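Local coordinates for protein PCP domain (Thermobifida fusca, PDB 7KW3) that probably carries amino acid and peptide intermediates as thioesters on a phosphopantetheine arm between the catalytic domains of a non-ribosomal peptide synthetase, at residues T42-L45 / V46-R50; W54-S57 / A58-F62. All coordinates share one frame; numbering follows the deposited sequence.

Interaction 1. Residues T42-L45 / V46-R50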
loop_
_atom_site.group_PDB
_atom_site.type_symbol
_atom_site.label_atom_id
_atom_site.label_comp_id
_atom_site.label_asym_id
_atom_site.label_seq_id
_atom_site.Cartn_x
_atom_site.Cartn_y
_atom_site.Cartn_z
ATOM N N THR A 42 8.727 -3.150 -2.619
ATOM C CA THR A 42 7.582 -4.026 -2.381
ATOM C C THR A 42 7.773 -4.809 -1.091
ATOM O O THR A 42 6.862 -4.892 -0.256
ATOM C CB THR A 42 7.391 -4.982 -3.566
ATOM O OG1 THR A 42 7.039 -4.245 -4.737
ATOM C CG2 THR A 42 6.289 -5.993 -3.283
ATOM N N LEU A 43 8.964 -5.386 -0.915
ATOM C CA LEU A 43 9.309 -6.052 0.334
ATOM C C LEU A 43 9.033 -5.142 1.526
ATOM O O LEU A 43 8.420 -5.559 2.513
ATOM C CB LEU A 43 10.778 -6.482 0.305
ATOM C CG LEU A 43 11.218 -7.416 1.435
ATOM C CD1 LEU A 43 10.507 -8.739 1.290
ATOM C CD2 LEU A 43 12.709 -7.647 1.440
ATOM N N ARG A 44 9.461 -3.880 1.438
ATOM C CA ARG A 44 9.267 -2.960 2.556
ATOM C C ARG A 44 7.797 -2.647 2.770
ATOM O O ARG A 44 7.339 -2.563 3.916
ATOM C CB ARG A 44 10.056 -1.675 2.325
ATOM C CG ARG A 44 11.535 -1.900 2.392
ATOM C CD ARG A 44 12.297 -0.663 1.982
ATOM N NE ARG A 44 13.699 -0.982 1.805
ATOM C CZ ARG A 44 14.611 -0.117 1.376
ATOM N NH1 ARG A 44 14.254 1.121 1.076
ATOM N NH2 ARG A 44 15.875 -0.494 1.237
ATOM N N LEU A 45 7.052 -2.448 1.680
ATOM C CA LEU A 45 5.619 -2.197 1.780
ATOM C C LEU A 45 4.909 -3.330 2.515
ATOM O O LEU A 45 4.064 -3.080 3.379
ATOM C CB LEU A 45 5.032 -2.000 0.379
ATOM C CG LEU A 45 3.527 -2.124 0.135
ATOM C CD1 LEU A 45 2.749 -1.112 0.962
ATOM C CD2 LEU A 45 3.219 -1.928 -1.338
ATOM N N VAL A 46 5.252 -4.585 2.197
ATOM C CA VAL A 46 4.624 -5.731 2.859
ATOM C C VAL A 46 4.860 -5.686 4.369
ATOM O O VAL A 46 3.918 -5.820 5.159
ATOM C CB VAL A 46 5.132 -7.053 2.251
ATOM C CG1 VAL A 46 4.747 -8.243 3.149
ATOM C CG2 VAL A 46 4.601 -7.239 0.831
ATOM N N HIS A 47 6.124 -5.512 4.791
ATOM C CA HIS A 47 6.447 -5.420 6.219
ATOM C C HIS A 47 5.720 -4.268 6.895
ATOM O O HIS A 47 5.209 -4.415 8.011
ATOM C CB HIS A 47 7.945 -5.207 6.434
ATOM C CG HIS A 47 8.817 -6.260 5.837
ATOM N ND1 HIS A 47 8.442 -7.587 5.765
ATOM C CD2 HIS A 47 10.059 -6.187 5.300
ATOM C CE1 HIS A 47 9.417 -8.286 5.210
ATOM N NE2 HIS A 47 10.409 -7.462 4.919
ATOM N N ARG A 48 5.730 -3.091 6.273
ATOM C CA ARG A 48 5.205 -1.922 6.959
ATOM C C ARG A 48 3.686 -1.938 6.980
ATOM O O ARG A 48 3.078 -1.467 7.946
ATOM C CB ARG A 48 5.774 -0.649 6.322
ATOM C CG ARG A 48 7.183 -0.314 6.856
ATOM C CD ARG A 48 8.048 0.554 5.926
ATOM N NE ARG A 48 9.466 0.158 5.998
ATOM C CZ ARG A 48 10.504 0.834 5.490
ATOM N NH1 ARG A 48 10.334 1.995 4.853
ATOM N NH2 ARG A 48 11.734 0.340 5.628
ATOM N N ALA A 49 3.066 -2.529 5.956
ATOM C CA ALA A 49 1.623 -2.740 5.983
ATOM C C ALA A 49 1.223 -3.636 7.149
ATOM O O ALA A 49 0.235 -3.365 7.844
ATOM C CB ALA A 49 1.156 -3.343 4.654
ATOM N N ARG A 50 1.984 -4.706 7.386
ATOM C CA ARG A 50 1.680 -5.555 8.526
ATOM C C ARG A 50 1.820 -4.777 9.830
ATOM O O ARG A 50 0.963 -4.885 10.716
ATOM C CB ARG A 50 2.574 -6.803 8.522
ATOM C CG ARG A 50 2.637 -7.506 9.862
ATOM C CD ARG A 50 3.457 -8.781 9.802
ATOM N NE ARG A 50 2.617 -9.878 9.339
ATOM C CZ ARG A 50 1.804 -10.579 10.131
ATOM N NH1 ARG A 50 1.728 -10.304 11.437
ATOM N NH2 ARG A 50 1.070 -11.567 9.622
#
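L43 and H47, one helical turn apart, meet with the leucine branch against the nitrogen end of the imidazole: L43 CG lies 3.6 Å from H47 NE2. The leucine's first bond leads away from H47, but its chi1 of -169° puts CG opposite the main-chain N, and the branch turns back to the ring. One face of the H47 ring lies over L43 O, which stands 3.3 Å from the ring plane toward its rim. L43 O also accepts the main-chain hydrogen bond from H47 N at 3.2 Å.

R44 and R48 run side by side in the same direction. Their guanidinium planes are only 14° apart, yet they do not stack: R44 CB sits over the centre of the R48 guanidinium, 4.0 Å above it, and R44 CD approaches R48 NH2 at 3.8 Å. R44 NE and R48 NH2 are 4.5 Å apart, and their like charges probably disfavour closer approach. R48 NH1 has a long, weak ion pair with E19.

On the inward side, A49 N donates a hydrogen bond to L45 O at 2.8 Å, while the L45 side chain turns to V16 and Y17 of helix 8-21. Repeated i to i+4 bonding and the split between polar and buried sides mark an amphipathic alpha helix, here a central element of the four-helix carrier-protein fold.

Interaction 2. Residues W54-S57 / A58-F62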
loop_
_atom_site.group_PDB
_atom_site.type_symbol
_atom_site.label_atom_id
_atom_site.label_comp_id
_atom_site.label_asym_id
_atom_site.label_seq_id
_atom_site.Cartn_x
_atom_site.Cartn_y
_atom_site.Cartn_z
ATOM N N TRP A 54 -2.296 -4.597 8.509
ATOM C CA TRP A 54 -2.868 -5.166 7.296
ATOM C C TRP A 54 -1.904 -6.157 6.654
ATOM O O TRP A 54 -0.736 -5.842 6.393
ATOM C CB TRP A 54 -3.291 -4.042 6.328
ATOM C CG TRP A 54 -4.369 -3.236 6.991
ATOM C CD1 TRP A 54 -4.208 -2.083 7.720
ATOM C CD2 TRP A 54 -5.760 -3.577 7.086
ATOM N NE1 TRP A 54 -5.417 -1.671 8.224
ATOM C CE2 TRP A 54 -6.387 -2.566 7.854
ATOM C CE3 TRP A 54 -6.540 -4.626 6.577
ATOM C CZ2 TRP A 54 -7.757 -2.579 8.140
ATOM C CZ3 TRP A 54 -7.908 -4.640 6.859
ATOM C CH2 TRP A 54 -8.502 -3.619 7.639
ATOM N N GLU A 55 -2.409 -7.359 6.412
ATOM C CA GLU A 55 -1.636 -8.471 5.883
ATOM C C GLU A 55 -1.790 -8.511 4.370
ATOM O O GLU A 55 -2.901 -8.698 3.867
ATOM C CB GLU A 55 -2.117 -9.787 6.488
ATOM C CG GLU A 55 -1.117 -10.446 7.377
ATOM C CD GLU A 55 -1.435 -11.902 7.615
ATOM O OE1 GLU A 55 -0.623 -12.757 7.208
ATOM O OE2 GLU A 55 -2.494 -12.190 8.210
ATOM N N ILE A 56 -0.680 -8.343 3.653
ATOM C CA ILE A 56 -0.643 -8.510 2.207
ATOM C C ILE A 56 0.599 -9.309 1.845
ATOM O O ILE A 56 1.515 -9.482 2.653
ATOM C CB ILE A 56 -0.634 -7.169 1.449
ATOM C CG1 ILE A 56 0.467 -6.267 2.000
ATOM C CG2 ILE A 56 -2.004 -6.508 1.521
ATOM C CD1 ILE A 56 0.672 -4.986 1.221
ATOM N N SER A 57 0.619 -9.793 0.607
ATOM C CA SER A 57 1.791 -10.437 0.030
ATOM C C SER A 57 2.393 -9.581 -1.079
ATOM O O SER A 57 1.739 -8.701 -1.656
ATOM C CB SER A 57 1.441 -11.809 -0.540
ATOM O OG SER A 57 0.701 -11.652 -1.744
ATOM N N ALA A 58 3.656 -9.880 -1.394
ATOM C CA ALA A 58 4.290 -9.283 -2.562
ATOM C C ALA A 58 3.479 -9.551 -3.822
ATOM O O ALA A 58 3.336 -8.667 -4.670
ATOM C CB ALA A 58 5.719 -9.819 -2.721
ATOM N N ARG A 59 2.950 -10.775 -3.971
ATOM C CA ARG A 59 2.116 -11.085 -5.129
ATOM C C ARG A 59 0.883 -10.186 -5.187
ATOM O O ARG A 59 0.454 -9.783 -6.275
ATOM C CB ARG A 59 1.711 -12.565 -5.124
ATOM C CG ARG A 59 2.727 -13.442 -5.830
ATOM C CD ARG A 59 2.288 -14.877 -5.995
ATOM N NE ARG A 59 3.380 -15.646 -6.578
ATOM C CZ ARG A 59 4.378 -16.180 -5.879
ATOM N NH1 ARG A 59 4.415 -16.044 -4.558
ATOM N NH2 ARG A 59 5.335 -16.860 -6.502
ATOM N N HIS A 60 0.300 -9.857 -4.032
ATOM C CA HIS A 60 -0.814 -8.909 -4.010
ATOM C C HIS A 60 -0.402 -7.562 -4.591
ATOM O O HIS A 60 -1.144 -6.959 -5.380
ATOM C CB HIS A 60 -1.333 -8.728 -2.579
ATOM C CG HIS A 60 -2.012 -9.939 -2.025
ATOM N ND1 HIS A 60 -2.027 -10.230 -0.679
ATOM C CD2 HIS A 60 -2.709 -10.928 -2.634
ATOM C CE1 HIS A 60 -2.706 -11.347 -0.481
ATOM N NE2 HIS A 60 -3.130 -11.791 -1.651
ATOM N N VAL A 61 0.781 -7.074 -4.216
ATOM C CA VAL A 61 1.227 -5.772 -4.695
ATOM C C VAL A 61 1.424 -5.792 -6.207
ATOM O O VAL A 61 0.961 -4.890 -6.917
ATOM C CB VAL A 61 2.508 -5.352 -3.958
ATOM C CG1 VAL A 61 3.072 -4.054 -4.548
ATOM C CG2 VAL A 61 2.214 -5.221 -2.457
ATOM N N PHE A 62 2.089 -6.830 -6.728
ATOM C CA PHE A 62 2.327 -6.878 -8.165
ATOM C C PHE A 62 1.023 -7.024 -8.937
ATOM O O PHE A 62 0.868 -6.436 -10.013
ATOM C CB PHE A 62 3.310 -8.007 -8.499
ATOM C CG PHE A 62 4.750 -7.655 -8.198
ATOM C CD1 PHE A 62 5.546 -7.024 -9.151
ATOM C CD2 PHE A 62 5.299 -7.931 -6.959
ATOM C CE1 PHE A 62 6.870 -6.689 -8.874
ATOM C CE2 PHE A 62 6.604 -7.604 -6.672
ATOM C CZ PHE A 62 7.398 -6.976 -7.633
#
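This is a local contact at the start of a helix, where the segment leaving strand 54-55 turns into helix 58-63 on the domain surface. S57 occupies the N-cap, and H60, three residues on, answers it with a reciprocal pair of hydrogen bonds. In one direction H60 N donates to S57 OG at 2.9 Å, with an N-H...O angle of 155°; in the other S57 N donates to H60 ND1 at 3.0 Å. The second bond reaches the imidazole obliquely, its donor 39° out of the ring plane, and identifies ND1 as an acceptor.

The serine torsion accounts for the first of these bonds. A chi1 of 73° tucks OG between its own amide nitrogen and carbonyl carbon, which brings it back over the first turn and across one face of the H60 ring, 3.2 Å above the plane and toward the rim. S57 CB also lies over the ring face in a CH-pi contact, whereas I56 CA approaches the ring edge, near its plane. Farther along, V61 N closes the first turn on S57 O at 3.2 Å.

An apolar contact backs the polar cap: I56 CD1 meets V61 CG2 at 4.0 Å, the two side chains crossing obliquely. The buried V61 lies on the inner side of the cap, and helix 67-73 meets I56, H60 and V61. Each side chain accepting from the other residue's backbone N makes S57 and H60 a capping box, which here opens the short helix 58-63 of the carrier-protein fold.

Overall arrangement
The two interactions illustrate different stages of helix construction: interaction 1 is the repeating middle of helix 39-51, partly buried, and interaction 2 is the beginning of helix 58-63, nearer the surface. The former depends on main-chain bonding with side chains packed along it; in the latter, the S57 and H60 side chains take over two backbone N-H groups at the helix start, next to an ordinary main-chain bond. They touch directly. A49 O probably accepts a hydrogen bond from W54 N, R50 and E55 form a salt bridge, and V46 packs on the backbone of I56 and A58. L45 and V61 also meet, joining the two helices through the apolar interior of the domain.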